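Local coordinates for phage tail sheath protein (Desulfitobacterium hafniense, PDB 3HXL), which probably polymerises into the contractile sheath that surrounds the tail tube of a myovirus-type phage or related prophage particle, at residues F198-D210 with A264-G276. Residues are numbered along the deposited sequence; the frame is centred on the assembly and turned at random.
Sequences FDFNTIALPSTDD and AQATAWVAGATAG
Thr202 reaches from strand 202-204 onto helix 263-276 and hydrogen-bonds through OG1 to Ala271 O, at 2.7 Å. With chi1 at 73°, OG1 is flanked by both the backbone N and the carbonyl carbon and is turned to the helix, while Thr202 CG2 lies 3.6 Å from Thr274 CG2. The donor stands above the carbonyl plane, 49° out of it, and Ala275 N binds the same oxygen from the opposite face, so Ala271 O keeps its helical bond. Two residues on, Ala204 presses its methyl onto that of Ala271, a tight 3.5 Å between the CB atoms, and also meets Thr267 O; such small side chains are consistent with the 7.4 Å separation of the axes of these short segments. Beyond the strand, Pro206, at the centre of an inverse gamma turn, crosses Thr267 at about a right angle and makes a CA-H...O contact with Ala264 O, 3.2 Å from Pro206 CA. That oxygen also accepts from Thr267 OG1. Strand 202-204 lies between parallel strands 35-40 and 232-236; Ile203 points away from the helix, and its side chain touches Tyr191 of helix 185-195. Such nearly antiparallel helix-on-sheet packing is characteristic of three-layered alpha/beta folds, consistent with a subtilisin-like domain.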
loop_
_atom_site.group_PDB
_atom_site.type_symbol
_atom_site.label_atom_id
_atom_site.label_comp_id
_atom_site.label_asym_id
_atom_site.label_seq_id
_atom_site.Cartn_x
_atom_site.Cartn_y
_atom_site.Cartn_z
ATOM N N PHE A 198 -10.841 -0.445 -3.355
ATOM C CA PHE A 198 -10.226 0.760 -2.798
ATOM C C PHE A 198 -9.457 1.524 -3.864
ATOM O O PHE A 198 -9.152 0.996 -4.931
ATOM C CB PHE A 198 -9.236 0.415 -1.674
ATOM C CG PHE A 198 -9.882 0.122 -0.347
ATOM C CD1 PHE A 198 -10.482 -1.111 -0.101
ATOM C CD2 PHE A 198 -9.873 1.080 0.666
ATOM C CE1 PHE A 198 -11.065 -1.386 1.140
ATOM C CE2 PHE A 198 -10.452 0.818 1.906
ATOM C CZ PHE A 198 -11.050 -0.419 2.146
ATOM N N ASP A 199 -9.165 2.787 -3.587
ATOM C CA ASP A 199 -8.356 3.550 -4.513
ATOM C C ASP A 199 -6.956 3.443 -3.926
ATOM O O ASP A 199 -6.759 3.660 -2.727
ATOM C CB ASP A 199 -8.821 5.004 -4.595
ATOM C CG ASP A 199 -10.058 5.162 -5.470
ATOM O OD1 ASP A 199 -10.071 4.588 -6.586
ATOM O OD2 ASP A 199 -11.006 5.860 -5.053
ATOM N N PHE A 200 -5.999 3.059 -4.766
ATOM C CA PHE A 200 -4.610 2.900 -4.347
ATOM C C PHE A 200 -3.690 3.037 -5.555
ATOM O O PHE A 200 -4.156 3.096 -6.692
ATOM C CB PHE A 200 -4.412 1.539 -3.662
ATOM C CG PHE A 200 -4.594 0.354 -4.577
ATOM C CD1 PHE A 200 -3.499 -0.239 -5.204
ATOM C CD2 PHE A 200 -5.862 -0.162 -4.818
ATOM C CE1 PHE A 200 -3.667 -1.335 -6.064
ATOM C CE2 PHE A 200 -6.039 -1.253 -5.673
ATOM C CZ PHE A 200 -4.937 -1.838 -6.295
ATOM N N ASN A 201 -2.388 3.097 -5.311
ATOM C CA ASN A 201 -1.427 3.257 -6.391
ATOM C C ASN A 201 -0.567 2.026 -6.577
ATOM O O ASN A 201 -0.360 1.566 -7.696
ATOM C CB ASN A 201 -0.506 4.452 -6.107
ATOM C CG ASN A 201 -1.265 5.746 -5.979
ATOM O OD1 ASN A 201 -1.825 6.245 -6.951
ATOM N ND2 ASN A 201 -1.303 6.290 -4.776
ATOM N N THR A 202 -0.072 1.494 -5.469
ATOM C CA THR A 202 0.810 0.345 -5.536
ATOM C C THR A 202 0.526 -0.737 -4.509
ATOM O O THR A 202 -0.006 -0.475 -3.427
ATOM C CB THR A 202 2.261 0.784 -5.345
ATOM O OG1 THR A 202 2.468 1.127 -3.971
ATOM C CG2 THR A 202 2.558 2.005 -6.202
ATOM N N ILE A 203 0.902 -1.961 -4.858
ATOM C CA ILE A 203 0.734 -3.101 -3.970
ATOM C C ILE A 203 2.089 -3.775 -3.789
ATOM O O ILE A 203 2.859 -3.885 -4.736
ATOM C CB ILE A 203 -0.232 -4.148 -4.559
ATOM C CG1 ILE A 203 -1.672 -3.636 -4.486
ATOM C CG2 ILE A 203 -0.074 -5.466 -3.812
ATOM C CD1 ILE A 203 -2.664 -4.482 -5.286
ATOM N N ALA A 204 2.383 -4.211 -2.571
ATOM C CA ALA A 204 3.628 -4.911 -2.312
ATOM C C ALA A 204 3.280 -6.348 -1.964
ATOM O O ALA A 204 2.321 -6.599 -1.231
ATOM C CB ALA A 204 4.385 -4.267 -1.146
ATOM N N LEU A 205 4.035 -7.292 -2.516
ATOM C CA LEU A 205 3.832 -8.704 -2.200
ATOM C C LEU A 205 5.155 -9.187 -1.609
ATOM O O LEU A 205 6.064 -9.566 -2.336
ATOM C CB LEU A 205 3.478 -9.522 -3.455
ATOM C CG LEU A 205 3.372 -11.038 -3.230
ATOM C CD1 LEU A 205 2.369 -11.332 -2.112
ATOM C CD2 LEU A 205 2.945 -11.727 -4.517
ATOM N N PRO A 206 5.291 -9.139 -0.274
ATOM C CA PRO A 206 6.510 -9.571 0.416
ATOM C C PRO A 206 6.509 -11.087 0.603
ATOM O O PRO A 206 6.563 -11.593 1.725
ATOM C CB PRO A 206 6.422 -8.821 1.741
ATOM C CG PRO A 206 4.960 -8.872 2.027
ATOM C CD PRO A 206 4.353 -8.505 0.674
ATOM N N SER A 207 6.462 -11.796 -0.522
ATOM C CA SER A 207 6.406 -13.251 -0.540
ATOM C C SER A 207 7.271 -13.820 -1.665
ATOM O O SER A 207 7.395 -13.213 -2.726
ATOM C CB SER A 207 4.949 -13.677 -0.740
ATOM O OG SER A 207 4.832 -15.072 -0.954
ATOM N N THR A 208 7.872 -14.983 -1.436
ATOM C CA THR A 208 8.702 -15.607 -2.459
ATOM C C THR A 208 7.896 -16.619 -3.272
ATOM O O THR A 208 8.435 -17.271 -4.168
ATOM C CB THR A 208 9.899 -16.343 -1.841
ATOM O OG1 THR A 208 9.424 -17.364 -0.955
ATOM C CG2 THR A 208 10.782 -15.372 -1.068
ATOM N N ASP A 209 6.612 -16.749 -2.955
ATOM C CA ASP A 209 5.729 -17.700 -3.637
ATOM C C ASP A 209 5.541 -17.387 -5.128
ATOM O O ASP A 209 4.844 -16.438 -5.486
ATOM C CB ASP A 209 4.367 -17.722 -2.938
ATOM C CG ASP A 209 3.515 -18.910 -3.356
ATOM O OD1 ASP A 209 3.375 -19.143 -4.576
ATOM O OD2 ASP A 209 2.983 -19.604 -2.465
ATOM N N ASP A 210 6.144 -18.204 -5.991
ATOM C CA ASP A 210 6.050 -17.996 -7.438
ATOM C C ASP A 210 4.622 -17.993 -7.983
ATOM O O ASP A 210 4.308 -17.245 -8.910
ATOM C CB ASP A 210 6.877 -19.045 -8.188
ATOM C CG ASP A 210 8.362 -18.941 -7.893
ATOM O OD1 ASP A 210 8.914 -17.822 -7.978
ATOM O OD2 ASP A 210 8.983 -19.982 -7.586
ATOM N N ALA A 264 12.279 -9.878 -0.759
ATOM C CA ALA A 264 10.849 -9.975 -0.479
ATOM C C ALA A 264 10.421 -8.880 0.504
ATOM O O ALA A 264 9.382 -8.245 0.328
ATOM C CB ALA A 264 10.514 -11.349 0.100
ATOM N N GLN A 265 11.214 -8.678 1.550
ATOM C CA GLN A 265 10.899 -7.652 2.536
ATOM C C GLN A 265 11.063 -6.254 1.948
ATOM O O GLN A 265 10.355 -5.312 2.337
ATOM C CB GLN A 265 11.809 -7.777 3.753
ATOM C CG GLN A 265 11.609 -9.036 4.584
ATOM C CD GLN A 265 12.593 -9.097 5.724
ATOM O OE1 GLN A 265 13.799 -9.140 5.500
ATOM N NE2 GLN A 265 12.089 -9.088 6.962
ATOM N N ALA A 266 12.015 -6.122 1.029
ATOM C CA ALA A 266 12.299 -4.847 0.382
ATOM C C ALA A 266 11.151 -4.350 -0.500
ATOM O O ALA A 266 11.075 -3.161 -0.804
ATOM C CB ALA A 266 13.588 -4.958 -0.437
ATOM N N THR A 267 10.249 -5.246 -0.904
ATOM C CA THR A 267 9.122 -4.838 -1.733
ATOM C C THR A 267 8.260 -3.811 -1.002
ATOM O O THR A 267 7.619 -2.976 -1.634
ATOM C CB THR A 267 8.204 -6.038 -2.132
ATOM O OG1 THR A 267 7.610 -6.606 -0.958
ATOM C CG2 THR A 267 9.005 -7.111 -2.871
ATOM N N ALA A 268 8.250 -3.876 0.326
ATOM C CA ALA A 268 7.454 -2.949 1.134
ATOM C C ALA A 268 7.886 -1.505 0.886
ATOM O O ALA A 268 7.061 -0.649 0.550
ATOM C CB ALA A 268 7.598 -3.291 2.620
ATOM N N TRP A 269 9.176 -1.232 1.064
ATOM C CA TRP A 269 9.690 0.120 0.838
ATOM C C TRP A 269 9.557 0.521 -0.626
ATOM O O TRP A 269 9.147 1.641 -0.938
ATOM C CB TRP A 269 11.164 0.220 1.240
ATOM C CG TRP A 269 11.730 1.604 1.064
ATOM C CD1 TRP A 269 11.715 2.618 1.979
ATOM C CD2 TRP A 269 12.361 2.130 -0.108
ATOM N NE1 TRP A 269 12.303 3.744 1.454
ATOM C CE2 TRP A 269 12.715 3.473 0.175
ATOM C CE3 TRP A 269 12.677 1.597 -1.365
ATOM C CZ2 TRP A 269 13.351 4.296 -0.760
ATOM C CZ3 TRP A 269 13.315 2.420 -2.299
ATOM C CH2 TRP A 269 13.650 3.755 -1.985
ATOM N N VAL A 270 9.906 -0.387 -1.533
ATOM C CA VAL A 270 9.816 -0.065 -2.953
ATOM C C VAL A 270 8.396 0.338 -3.352
ATOM O O VAL A 270 8.206 1.294 -4.110
ATOM C CB VAL A 270 10.291 -1.242 -3.838
ATOM C CG1 VAL A 270 10.138 -0.886 -5.316
ATOM C CG2 VAL A 270 11.742 -1.550 -3.534
ATOM N N ALA A 271 7.407 -0.382 -2.831
ATOM C CA ALA A 271 6.006 -0.096 -3.127
ATOM C C ALA A 271 5.611 1.248 -2.527
ATOM O O ALA A 271 4.914 2.040 -3.159
ATOM C CB ALA A 271 5.121 -1.200 -2.562
ATOM N N GLY A 272 6.060 1.493 -1.301
ATOM C CA GLY A 272 5.745 2.752 -0.635
ATOM C C GLY A 272 6.391 3.921 -1.345
ATOM O O GLY A 272 5.777 4.977 -1.519
ATOM N N ALA A 273 7.641 3.734 -1.761
ATOM C CA ALA A 273 8.390 4.779 -2.464
ATOM C C ALA A 273 7.800 5.088 -3.832
ATOM O O ALA A 273 7.773 6.238 -4.274
ATOM C CB ALA A 273 9.857 4.357 -2.611
ATOM N N THR A 274 7.343 4.043 -4.512
ATOM C CA THR A 274 6.742 4.184 -5.828
ATOM C C THR A 274 5.418 4.936 -5.695
ATOM O O THR A 274 5.126 5.849 -6.465
ATOM C CB THR A 274 6.489 2.786 -6.449
ATOM O OG1 THR A 274 7.748 2.144 -6.684
ATOM C CG2 THR A 274 5.728 2.896 -7.762
ATOM N N ALA A 275 4.624 4.538 -4.711
ATOM C CA ALA A 275 3.335 5.169 -4.466
ATOM C C ALA A 275 3.525 6.635 -4.054
ATOM O O ALA A 275 2.783 7.512 -4.495
ATOM C CB ALA A 275 2.593 4.410 -3.375
ATOM N N GLY A 276 4.519 6.883 -3.206
ATOM C CA GLY A 276 4.794 8.234 -2.739
ATOM C C GLY A 276 5.471 9.143 -3.747
ATOM O O GLY A 276 5.417 10.371 -3.623
#